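Local coordinates for transmembrane oligosaccharyl transferase (Archaeoglobus fulgidus, PDB 3WAJ), which belongs to the STT3/AglB family of oligosaccharyl transferases, with a GT-C-type multispan helical membrane part, a C-terminal part of mixed helices and strands, and a bound zinc ion, at residues Tyr73-Tyr79 with Asn534-Tyr540; Ile23-Arg28 with Phe142-Val147; Thr58-His64 with Val87-Ile92. One frame throughout, in Å; residues are numbered along the deposited sequence.

Interaction 1. Residues Tyr73-Tyr79 with Asn534-Tyr540; sequences YYPYGSY and NKEPFSY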
loop_
_atom_site.group_PDB
_atom_site.type_symbol
_atom_site.label_atom_id
_atom_site.label_comp_id
_atom_site.label_asym_id
_atom_site.label_seq_id
_atom_site.Cartn_x
_atom_site.Cartn_y
_atom_site.Cartn_z
ATOM N N TYR A 73 8.247 12.001 -1.602
ATOM C CA TYR A 73 9.571 11.721 -1.034
ATOM C C TYR A 73 10.389 13.022 -0.883
ATOM O O TYR A 73 11.556 13.120 -1.289
ATOM C CB TYR A 73 10.301 10.644 -1.875
ATOM C CG TYR A 73 11.666 10.220 -1.355
ATOM C CD1 TYR A 73 11.994 10.326 -0.002
ATOM C CD2 TYR A 73 12.632 9.731 -2.224
ATOM C CE1 TYR A 73 13.242 9.957 0.464
ATOM C CE2 TYR A 73 13.899 9.367 -1.773
ATOM C CZ TYR A 73 14.197 9.479 -0.430
ATOM O OH TYR A 73 15.445 9.114 0.019
ATOM N N TYR A 74 9.770 14.024 -0.274
ATOM C CA TYR A 74 10.406 15.323 -0.105
ATOM C C TYR A 74 11.614 15.255 0.837
ATOM O O TYR A 74 11.565 14.606 1.882
ATOM C CB TYR A 74 9.372 16.317 0.422
ATOM C CG TYR A 74 9.861 17.742 0.492
ATOM C CD1 TYR A 74 9.825 18.575 -0.624
ATOM C CD2 TYR A 74 10.323 18.270 1.686
ATOM C CE1 TYR A 74 10.258 19.900 -0.545
ATOM C CE2 TYR A 74 10.764 19.580 1.773
ATOM C CZ TYR A 74 10.731 20.394 0.654
ATOM O OH TYR A 74 11.158 21.715 0.755
ATOM N N PRO A 75 12.698 15.958 0.487
ATOM C CA PRO A 75 12.825 16.802 -0.703
ATOM C C PRO A 75 13.667 16.163 -1.792
ATOM O O PRO A 75 14.475 16.874 -2.406
ATOM C CB PRO A 75 13.608 17.995 -0.163
ATOM C CG PRO A 75 14.630 17.285 0.774
ATOM C CD PRO A 75 13.861 16.098 1.385
ATOM N N TYR A 76 13.509 14.866 -2.027
ATOM C CA TYR A 76 14.316 14.201 -3.058
ATOM C C TYR A 76 13.528 13.912 -4.329
ATOM O O TYR A 76 14.043 14.039 -5.438
ATOM C CB TYR A 76 14.920 12.893 -2.516
ATOM C CG TYR A 76 15.752 13.093 -1.273
ATOM C CD1 TYR A 76 17.098 13.451 -1.362
ATOM C CD2 TYR A 76 15.201 12.923 -0.006
ATOM C CE1 TYR A 76 17.870 13.636 -0.214
ATOM C CE2 TYR A 76 15.974 13.115 1.152
ATOM C CZ TYR A 76 17.301 13.465 1.024
ATOM O OH TYR A 76 18.065 13.648 2.138
ATOM N N GLY A 77 12.273 13.514 -4.178
ATOM C CA GLY A 77 11.485 13.136 -5.337
ATOM C C GLY A 77 11.601 11.640 -5.579
ATOM O O GLY A 77 12.564 11.006 -5.139
ATOM N N SER A 78 10.625 11.073 -6.280
ATOM C CA SER A 78 10.573 9.638 -6.521
ATOM C C SER A 78 10.371 9.348 -8.007
ATOM O O SER A 78 9.476 9.928 -8.657
ATOM C CB SER A 78 9.400 9.002 -5.746
ATOM O OG SER A 78 9.782 8.509 -4.479
ATOM N N TYR A 79 11.174 8.430 -8.537
ATOM C CA TYR A 79 10.869 7.859 -9.838
ATOM C C TYR A 79 9.569 7.096 -9.706
ATOM O O TYR A 79 9.304 6.511 -8.667
ATOM C CB TYR A 79 11.961 6.898 -10.276
ATOM C CG TYR A 79 13.275 7.590 -10.511
ATOM C CD1 TYR A 79 13.596 8.097 -11.760
ATOM C CD2 TYR A 79 14.188 7.739 -9.486
ATOM C CE1 TYR A 79 14.789 8.728 -11.977
ATOM C CE2 TYR A 79 15.377 8.370 -9.687
ATOM C CZ TYR A 79 15.677 8.860 -10.936
ATOM O OH TYR A 79 16.878 9.499 -11.137
ATOM N N ASN A 534 18.460 10.845 -7.672
ATOM C CA ASN A 534 17.651 11.475 -6.628
ATOM C C ASN A 534 18.328 11.320 -5.264
ATOM O O ASN A 534 17.677 11.319 -4.216
ATOM C CB ASN A 534 16.203 10.943 -6.637
ATOM C CG ASN A 534 16.075 9.509 -6.115
ATOM O OD1 ASN A 534 17.052 8.760 -6.025
ATOM N ND2 ASN A 534 14.850 9.125 -5.770
ATOM N N LYS A 535 19.651 11.185 -5.292
ATOM C CA LYS A 535 20.416 10.999 -4.064
ATOM C C LYS A 535 20.537 12.292 -3.278
ATOM O O LYS A 535 20.672 12.265 -2.061
ATOM C CB LYS A 535 21.806 10.449 -4.372
ATOM C CG LYS A 535 21.794 9.089 -5.031
ATOM C CD LYS A 535 21.157 8.043 -4.129
ATOM C CE LYS A 535 20.944 6.740 -4.884
ATOM N NZ LYS A 535 20.650 5.604 -3.963
ATOM N N GLU A 536 20.493 13.418 -3.984
ATOM C CA GLU A 536 20.606 14.742 -3.364
ATOM C C GLU A 536 19.258 15.505 -3.457
ATOM O O GLU A 536 18.454 15.235 -4.363
ATOM C CB GLU A 536 21.770 15.521 -4.007
ATOM C CG GLU A 536 23.202 15.070 -3.597
ATOM C CD GLU A 536 24.314 15.579 -4.541
ATOM O OE1 GLU A 536 24.113 15.574 -5.777
ATOM O OE2 GLU A 536 25.398 15.979 -4.051
ATOM N N PRO A 537 18.999 16.437 -2.514
ATOM C CA PRO A 537 17.729 17.185 -2.536
ATOM C C PRO A 537 17.418 17.764 -3.926
ATOM O O PRO A 537 18.301 18.286 -4.577
ATOM C CB PRO A 537 17.977 18.315 -1.532
ATOM C CG PRO A 537 19.004 17.741 -0.564
ATOM C CD PRO A 537 19.899 16.881 -1.426
ATOM N N PHE A 538 16.176 17.634 -4.376
ATOM C CA PHE A 538 15.767 18.078 -5.703
ATOM C C PHE A 538 15.804 19.584 -5.728
ATOM O O PHE A 538 15.646 20.234 -4.701
ATOM C CB PHE A 538 14.341 17.586 -5.995
ATOM C CG PHE A 538 13.820 17.932 -7.374
ATOM C CD1 PHE A 538 14.088 17.120 -8.465
ATOM C CD2 PHE A 538 13.012 19.044 -7.567
ATOM C CE1 PHE A 538 13.582 17.432 -9.744
ATOM C CE2 PHE A 538 12.500 19.368 -8.838
ATOM C CZ PHE A 538 12.777 18.558 -9.924
ATOM N N SER A 539 15.987 20.147 -6.908
ATOM C CA SER A 539 16.077 21.588 -7.045
ATOM C C SER A 539 14.708 22.142 -7.450
ATOM O O SER A 539 14.396 22.236 -8.641
ATOM C CB SER A 539 17.149 21.933 -8.089
ATOM O OG SER A 539 17.318 23.324 -8.163
ATOM N N TYR A 540 13.889 22.495 -6.459
ATOM C CA TYR A 540 12.527 22.972 -6.714
ATOM C C TYR A 540 12.516 24.358 -7.351
ATOM O O TYR A 540 13.376 25.169 -7.041
ATOM C CB TYR A 540 11.713 22.966 -5.416
ATOM C CG TYR A 540 11.509 21.570 -4.889
ATOM C CD1 TYR A 540 12.423 20.994 -4.027
ATOM C CD2 TYR A 540 10.400 20.821 -5.267
ATOM C CE1 TYR A 540 12.241 19.691 -3.540
ATOM C CE2 TYR A 540 10.201 19.529 -4.790
ATOM C CZ TYR A 540 11.129 18.963 -3.927
ATOM O OH TYR A 540 10.937 17.669 -3.462
HETATM O O HOH W 1 17.504 9.594 -2.013
HETATM O O HOH W 2 16.737 14.661 -6.436
#
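When largely irregular segments meet, side-chain conformation can place a polar group for bonding, as Asn-534 does here. It adopts the p rotamer, which carries its amide between the rings of Tyr-73 and Tyr-79. From there Asn-534 ND2 donates to Gly-77 O (3.0 Å) and lies at the edge of the Tyr-73 ring, 4.1 Å from Tyr-73 CE2, while Asn-534 CG is 3.8 Å from Tyr-79 CE2. Tyr-76, in m, lays its ring along the backbone of Lys-535 to Pro-537: Tyr-76 CE1 is 4.0 Å from Pro-537 CD. The m rotamer of Tyr-540 brings its hydroxyl close to Tyr-74, with Tyr-540 OH 3.2 Å from Tyr-74 CD1. The two rings pack obliquely at 40°, and Tyr-540 CE1 also touches Pro-75 CB at 4.0 Å.

The backbones meet through Phe-538 N, which donates to Pro-75 O at 2.7 Å; Pro-75 follows a cis peptide bond. One water joins Tyr-73 OH to Asn-534 O, and another donates to both Tyr-76 O and Glu-536 O.

The tyrosine hydroxyls reach further: Tyr-540 OH bonds Pro-70 O, Tyr-79 OH bonds Pro-531 O, and Tyr-74 OH meets Thr-544 and Asn-604. The contact thus joins the short hairpin of strands 68-69 and 78-79 to the loop between helix 517-524 and strand 546-548, with Tyr-523 and Met-564 of strand 564-565 alongside.

Interaction 2. Residues Ile23-Arg28 with Phe142-Val147; sequences ISVKLR and FLIAIV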
loop_
_atom_site.group_PDB
_atom_site.type_symbol
_atom_site.label_atom_id
_atom_site.label_comp_id
_atom_site.label_asym_id
_atom_site.label_seq_id
_atom_site.Cartn_x
_atom_site.Cartn_y
_atom_site.Cartn_z
ATOM N N ILE A 23 -23.260 -11.093 -11.741
ATOM C CA ILE A 23 -22.827 -11.409 -10.386
ATOM C C ILE A 23 -21.550 -10.634 -10.062
ATOM O O ILE A 23 -21.313 -10.232 -8.915
ATOM C CB ILE A 23 -22.573 -12.930 -10.242
ATOM C CG1 ILE A 23 -23.776 -13.711 -10.791
ATOM C CG2 ILE A 23 -22.261 -13.310 -8.786
ATOM C CD1 ILE A 23 -23.577 -15.200 -10.858
ATOM N N SER A 24 -20.731 -10.419 -11.088
ATOM C CA SER A 24 -19.466 -9.721 -10.922
ATOM C C SER A 24 -19.703 -8.214 -10.762
ATOM O O SER A 24 -19.025 -7.553 -9.971
ATOM C CB SER A 24 -18.538 -10.018 -12.103
ATOM O OG SER A 24 -17.205 -9.656 -11.811
ATOM N N VAL A 25 -20.669 -7.675 -11.504
ATOM C CA VAL A 25 -21.032 -6.274 -11.343
ATOM C C VAL A 25 -21.635 -6.072 -9.966
ATOM O O VAL A 25 -21.323 -5.098 -9.280
ATOM C CB VAL A 25 -22.023 -5.792 -12.417
ATOM C CG1 VAL A 25 -22.459 -4.350 -12.137
ATOM C CG2 VAL A 25 -21.401 -5.878 -13.791
ATOM N N LYS A 26 -22.500 -6.998 -9.570
ATOM C CA LYS A 26 -23.159 -6.935 -8.267
ATOM C C LYS A 26 -22.105 -6.902 -7.172
ATOM O O LYS A 26 -22.163 -6.076 -6.265
ATOM C CB LYS A 26 -24.109 -8.134 -8.079
ATOM C CG LYS A 26 -24.881 -8.155 -6.752
ATOM C CD LYS A 26 -24.185 -9.026 -5.698
ATOM C CE LYS A 26 -25.029 -9.212 -4.441
ATOM N NZ LYS A 26 -25.379 -7.958 -3.749
ATOM N N LEU A 27 -21.128 -7.793 -7.293
ATOM C CA LEU A 27 -20.028 -7.891 -6.335
ATOM C C LEU A 27 -19.082 -6.688 -6.383
ATOM O O LEU A 27 -18.675 -6.172 -5.348
ATOM C CB LEU A 27 -19.248 -9.198 -6.552
ATOM C CG LEU A 27 -19.423 -10.310 -5.513
ATOM C CD1 LEU A 27 -20.828 -10.322 -4.964
ATOM C CD2 LEU A 27 -19.066 -11.669 -6.100
ATOM N N ARG A 28 -18.736 -6.209 -7.569
ATOM C CA ARG A 28 -17.678 -5.193 -7.647
ATOM C C ARG A 28 -18.116 -3.733 -7.727
ATOM O O ARG A 28 -17.375 -2.841 -7.322
ATOM C CB ARG A 28 -16.693 -5.541 -8.761
ATOM C CG ARG A 28 -15.859 -6.751 -8.426
ATOM C CD ARG A 28 -15.585 -7.612 -9.644
ATOM N NE ARG A 28 -15.170 -8.954 -9.243
ATOM C CZ ARG A 28 -13.963 -9.440 -9.466
ATOM N NH1 ARG A 28 -13.087 -8.698 -10.108
ATOM N NH2 ARG A 28 -13.638 -10.659 -9.069
ATOM N N PHE A 142 -17.370 -18.240 -14.790
ATOM C CA PHE A 142 -18.273 -18.072 -13.655
ATOM C C PHE A 142 -17.501 -18.063 -12.339
ATOM O O PHE A 142 -17.845 -17.337 -11.410
ATOM C CB PHE A 142 -19.343 -19.174 -13.640
ATOM C CG PHE A 142 -20.302 -19.081 -12.478
ATOM C CD1 PHE A 142 -21.534 -18.461 -12.624
ATOM C CD2 PHE A 142 -19.974 -19.625 -11.243
ATOM C CE1 PHE A 142 -22.416 -18.374 -11.555
ATOM C CE2 PHE A 142 -20.841 -19.534 -10.176
ATOM C CZ PHE A 142 -22.068 -18.913 -10.330
ATOM N N LEU A 143 -16.466 -18.887 -12.258
ATOM C CA LEU A 143 -15.691 -19.009 -11.029
ATOM C C LEU A 143 -14.822 -17.787 -10.755
ATOM O O LEU A 143 -14.685 -17.364 -9.603
ATOM C CB LEU A 143 -14.851 -20.285 -11.050
ATOM C CG LEU A 143 -15.681 -21.559 -10.895
ATOM C CD1 LEU A 143 -14.781 -22.770 -10.854
ATOM C CD2 LEU A 143 -16.523 -21.475 -9.632
ATOM N N ILE A 144 -14.247 -17.209 -11.806
ATOM C CA ILE A 144 -13.404 -16.024 -11.640
ATOM C C ILE A 144 -14.268 -14.823 -11.264
ATOM O O ILE A 144 -13.805 -13.894 -10.603
ATOM C CB ILE A 144 -12.553 -15.732 -12.908
ATOM C CG1 ILE A 144 -11.388 -14.780 -12.586
ATOM C CG2 ILE A 144 -13.424 -15.221 -14.065
ATOM C CD1 ILE A 144 -10.366 -15.358 -11.610
ATOM N N ALA A 145 -15.538 -14.866 -11.664
ATOM C CA ALA A 145 -16.473 -13.793 -11.351
ATOM C C ALA A 145 -16.834 -13.750 -9.862
ATOM O O ALA A 145 -17.357 -12.751 -9.379
ATOM C CB ALA A 145 -17.729 -13.906 -12.210
ATOM N N ILE A 146 -16.548 -14.827 -9.137
ATOM C CA ILE A 146 -16.917 -14.904 -7.721
ATOM C C ILE A 146 -15.783 -15.252 -6.752
ATOM O O ILE A 146 -16.000 -15.292 -5.551
ATOM C CB ILE A 146 -18.080 -15.906 -7.482
ATOM C CG1 ILE A 146 -17.794 -17.241 -8.175
ATOM C CG2 ILE A 146 -19.379 -15.348 -8.001
ATOM C CD1 ILE A 146 -18.024 -18.443 -7.304
ATOM N N VAL A 147 -14.583 -15.528 -7.252
ATOM C CA VAL A 147 -13.481 -15.859 -6.342
ATOM C C VAL A 147 -13.312 -14.655 -5.394
ATOM O O VAL A 147 -13.519 -13.506 -5.801
ATOM C CB VAL A 147 -12.259 -16.439 -7.101
ATOM C CG1 VAL A 147 -11.869 -15.542 -8.274
ATOM C CG2 VAL A 147 -11.085 -16.654 -6.159
#
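Small residues let two segments of a membrane protein approach closely, as at Ser-24 and Ala-145, where Ile-23–Arg-28 meets Phe-142–Val-147. The CA atoms of Ser-24 and Ala-145, the nearest across the contact, are 5.1 Å apart, and the CB atoms of Ser-24 and Ala-145 approach to 4.0 Å; their small side chains are consistent with this close approach.

Apolar packing surrounds this close point. Ile-23 points toward the partner and spreads over two residues: Ile-23 CD1 reaches Phe-142 CE1 at 3.5 Å, and Ile-23 CG2 meets Ile-146 CG2 at 3.6 Å. One turn on, Leu-27 CD2 lies 4.2 Å from the same Ile-146 CG2, so that Ile-146 is touched by residues from successive turns of helix 19-30.

Polar groups approach each other without direct bonding between the segments. Ser-24 OG stays 3.9 Å from Ala-145 O. Arg-28 sends its NH2 toward the carbonyls of Ile-144, Ala-145 and Val-147, with Arg-28 NH2 coming within 3.6 Å of Ile-144 O and 4.3 Å of both Ala-145 O and Val-147 O. Those distances suggest electrostatic attraction between a positive guanidinium and a cluster of carbonyl oxygens. The backbone of Arg-28 is hydrogen-bonded to Leu-157.

Helix 474-491 packs beside Ile-23, Phe-142 and Ile-146, while helix 102-118 meets Ser-24 and Arg-28. Such close packing of an early helix into a bundle built from distant parts of the chain fits the multispan helical architecture of GT-C membrane proteins, here within the STT3 N-terminal family region.

Interaction 3. Residues Thr58-His64 with Val87-Ile92; sequences TIHNFPH and VYLGSI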
loop_
_atom_site.group_PDB
_atom_site.type_symbol
_atom_site.label_atom_id
_atom_site.label_comp_id
_atom_site.label_asym_id
_atom_site.label_seq_id
_atom_site.Cartn_x
_atom_site.Cartn_y
_atom_site.Cartn_z
ATOM N N THR A 58 -1.157 13.645 -16.063
ATOM C CA THR A 58 -1.048 13.167 -17.431
ATOM C C THR A 58 -2.132 13.785 -18.311
ATOM O O THR A 58 -1.873 14.152 -19.456
ATOM C CB THR A 58 -1.166 11.655 -17.484
ATOM O OG1 THR A 58 -0.176 11.076 -16.619
ATOM C CG2 THR A 58 -0.969 11.158 -18.915
ATOM N N ILE A 59 -3.346 13.899 -17.774
ATOM C CA ILE A 59 -4.418 14.517 -18.532
ATOM C C ILE A 59 -3.984 15.927 -18.929
ATOM O O ILE A 59 -4.048 16.296 -20.100
ATOM C CB ILE A 59 -5.754 14.550 -17.766
ATOM C CG1 ILE A 59 -6.416 13.157 -17.744
ATOM C CG2 ILE A 59 -6.698 15.540 -18.416
ATOM C CD1 ILE A 59 -7.740 13.094 -16.913
ATOM N N HIS A 60 -3.499 16.688 -17.952
ATOM C CA HIS A 60 -3.034 18.048 -18.188
ATOM C C HIS A 60 -1.942 18.147 -19.261
ATOM O O HIS A 60 -1.957 19.070 -20.073
ATOM C CB HIS A 60 -2.531 18.666 -16.892
ATOM C CG HIS A 60 -2.168 20.113 -17.021
ATOM N ND1 HIS A 60 -3.095 21.125 -16.905
ATOM C CD2 HIS A 60 -0.977 20.713 -17.262
ATOM C CE1 HIS A 60 -2.489 22.290 -17.058
ATOM N NE2 HIS A 60 -1.205 22.067 -17.281
ATOM N N ASN A 61 -0.995 17.211 -19.249
ATOM C CA ASN A 61 0.139 17.241 -20.169
ATOM C C ASN A 61 -0.018 16.259 -21.351
ATOM O O ASN A 61 0.971 15.819 -21.957
ATOM C CB ASN A 61 1.439 16.942 -19.415
ATOM C CG ASN A 61 1.698 17.918 -18.285
ATOM O OD1 ASN A 61 1.966 19.102 -18.522
ATOM N ND2 ASN A 61 1.647 17.420 -17.044
ATOM N N PHE A 62 -1.263 15.927 -21.678
ATOM C CA PHE A 62 -1.553 14.858 -22.627
ATOM C C PHE A 62 -0.948 15.095 -24.028
ATOM O O PHE A 62 -1.034 16.200 -24.585
ATOM C CB PHE A 62 -3.073 14.613 -22.707
ATOM C CG PHE A 62 -3.432 13.221 -23.155
ATOM C CD1 PHE A 62 -3.782 12.968 -24.477
ATOM C CD2 PHE A 62 -3.393 12.156 -22.260
ATOM C CE1 PHE A 62 -4.105 11.682 -24.892
ATOM C CE2 PHE A 62 -3.714 10.861 -22.670
ATOM C CZ PHE A 62 -4.067 10.627 -23.986
ATOM N N PRO A 63 -0.355 14.044 -24.620
ATOM C CA PRO A 63 -0.299 12.683 -24.080
ATOM C C PRO A 63 1.013 12.359 -23.374
ATOM O O PRO A 63 1.447 11.203 -23.421
ATOM C CB PRO A 63 -0.369 11.838 -25.345
ATOM C CG PRO A 63 0.500 12.632 -26.306
ATOM C CD PRO A 63 0.209 14.097 -25.985
ATOM N N HIS A 64 1.652 13.337 -22.747
ATOM C CA HIS A 64 2.892 13.031 -22.045
ATOM C C HIS A 64 2.610 12.691 -20.585
ATOM O O HIS A 64 1.582 13.092 -20.044
ATOM C CB HIS A 64 3.880 14.189 -22.160
ATOM C CG HIS A 64 4.129 14.626 -23.571
ATOM N ND1 HIS A 64 5.094 14.048 -24.368
ATOM C CD2 HIS A 64 3.536 15.581 -24.324
ATOM C CE1 HIS A 64 5.084 14.633 -25.554
ATOM N NE2 HIS A 64 4.149 15.566 -25.552
ATOM N N VAL A 87 -2.137 4.470 -16.221
ATOM C CA VAL A 87 -2.094 5.925 -16.304
ATOM C C VAL A 87 -2.823 6.388 -17.573
ATOM O O VAL A 87 -3.710 7.217 -17.498
ATOM C CB VAL A 87 -0.662 6.511 -16.237
ATOM C CG1 VAL A 87 -0.734 8.044 -16.333
ATOM C CG2 VAL A 87 0.018 6.125 -14.931
ATOM N N TYR A 88 -2.481 5.826 -18.730
ATOM C CA TYR A 88 -3.157 6.221 -19.955
ATOM C C TYR A 88 -4.608 5.787 -19.978
ATOM O O TYR A 88 -5.463 6.611 -20.283
ATOM C CB TYR A 88 -2.377 5.796 -21.213
ATOM C CG TYR A 88 -1.151 6.655 -21.432
ATOM C CD1 TYR A 88 -1.262 7.928 -21.973
ATOM C CD2 TYR A 88 0.104 6.221 -21.044
ATOM C CE1 TYR A 88 -0.140 8.733 -22.151
ATOM C CE2 TYR A 88 1.225 7.010 -21.220
ATOM C CZ TYR A 88 1.099 8.265 -21.776
ATOM O OH TYR A 88 2.222 9.050 -21.948
ATOM N N LEU A 89 -4.906 4.529 -19.640
ATOM C CA LEU A 89 -6.316 4.099 -19.545
ATOM C C LEU A 89 -7.164 5.106 -18.764
ATOM O O LEU A 89 -8.236 5.523 -19.227
ATOM C CB LEU A 89 -6.457 2.703 -18.923
ATOM C CG LEU A 89 -7.906 2.190 -18.803
ATOM C CD1 LEU A 89 -8.631 2.254 -20.155
ATOM C CD2 LEU A 89 -7.958 0.766 -18.261
ATOM N N GLY A 90 -6.661 5.530 -17.602
ATOM C CA GLY A 90 -7.370 6.498 -16.771
ATOM C C GLY A 90 -7.413 7.926 -17.312
ATOM O O GLY A 90 -8.416 8.643 -17.148
ATOM N N SER A 91 -6.320 8.359 -17.936
ATOM C CA SER A 91 -6.318 9.633 -18.644
ATOM C C SER A 91 -7.338 9.609 -19.785
ATOM O O SER A 91 -8.124 10.553 -19.949
ATOM C CB SER A 91 -4.930 9.937 -19.191
ATOM O OG SER A 91 -3.977 9.972 -18.150
ATOM N N ILE A 92 -7.331 8.526 -20.566
ATOM C CA ILE A 92 -8.229 8.430 -21.713
ATOM C C ILE A 92 -9.680 8.427 -21.246
ATOM O O ILE A 92 -10.516 9.160 -21.785
ATOM C CB ILE A 92 -7.933 7.196 -22.587
ATOM C CG1 ILE A 92 -6.597 7.360 -23.293
ATOM C CG2 ILE A 92 -8.981 7.033 -23.636
ATOM C CD1 ILE A 92 -6.204 6.140 -24.100
#
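A small residue on one helix makes a hollow that neighbouring side chains can fill. Here the hollow is at Ser-91, and Ser-91 CA lies 5.2 Å from Ile-59 CA. Three bumps from Thr-58–His-64 converge on it: Ile-59 CG1 comes to 3.6 Å from Ser-91 CA, Thr-58 CG2 to 3.3 Å from Ser-91 OG, and Phe-62 CE2 to 3.8 Å from Ser-91 CB. The serine hydroxyl turns back to its own helix, Ser-91 OG donating to Val-87 O (2.8 Å).

Tyr-88 is the projection in the other direction. Its ring fits between Thr-58 and the turn at Phe-62 and Pro-63, with Tyr-88 CE1 4.1 Å from Thr-58 CG2 and Tyr-88 CD1 3.9 Å from Phe-62 CE2, which lies at the edge of the tyrosine ring. At the tip of that ring, Tyr-88 OH donates to Pro-63 O at 2.7 Å; a cis peptide bond precedes this proline. Phe-62 CZ also reaches out to Ile-92 CG1, 4.2 Å away, while Val-87 CG1 presses within 3.1 Å of Thr-58 OG1, a hydroxyl bonded to Leu-54 O.

The C-terminal end of helix 47-60 and the turn after it are thereby packed on helix 84-96. Ile-95 extends the surface under Ile-59 and Phe-62, Arg-65 lies against Thr-58, Val-87 and Tyr-88, and Asn-61 ND2 bonds Leu-525 O, just beyond helix 517-524.

How the interactions relate
From the N terminus, Ile-23–Arg-28 opens a loop that interaction 2 closes at 142-147. Interaction 3 is nested inside it, joining 58-64 to 87-92 around the short hairpin of strands 68-69 and 78-79. Segment 73-79 of that hairpin leaves both loops to meet 534-540, 455 residues later, so interaction 1 crosses the other two and ties the STT3 N-terminal region to the AglB core. Interactions 1 and 2 lie on opposite sides of the chain's centre, their own centres about 42 Å apart; nearest atoms of interactions 1 and 3 are about 11 Å apart. Helix 47-60, which ends in interaction 3, begins at the zinc ligand Asp-47.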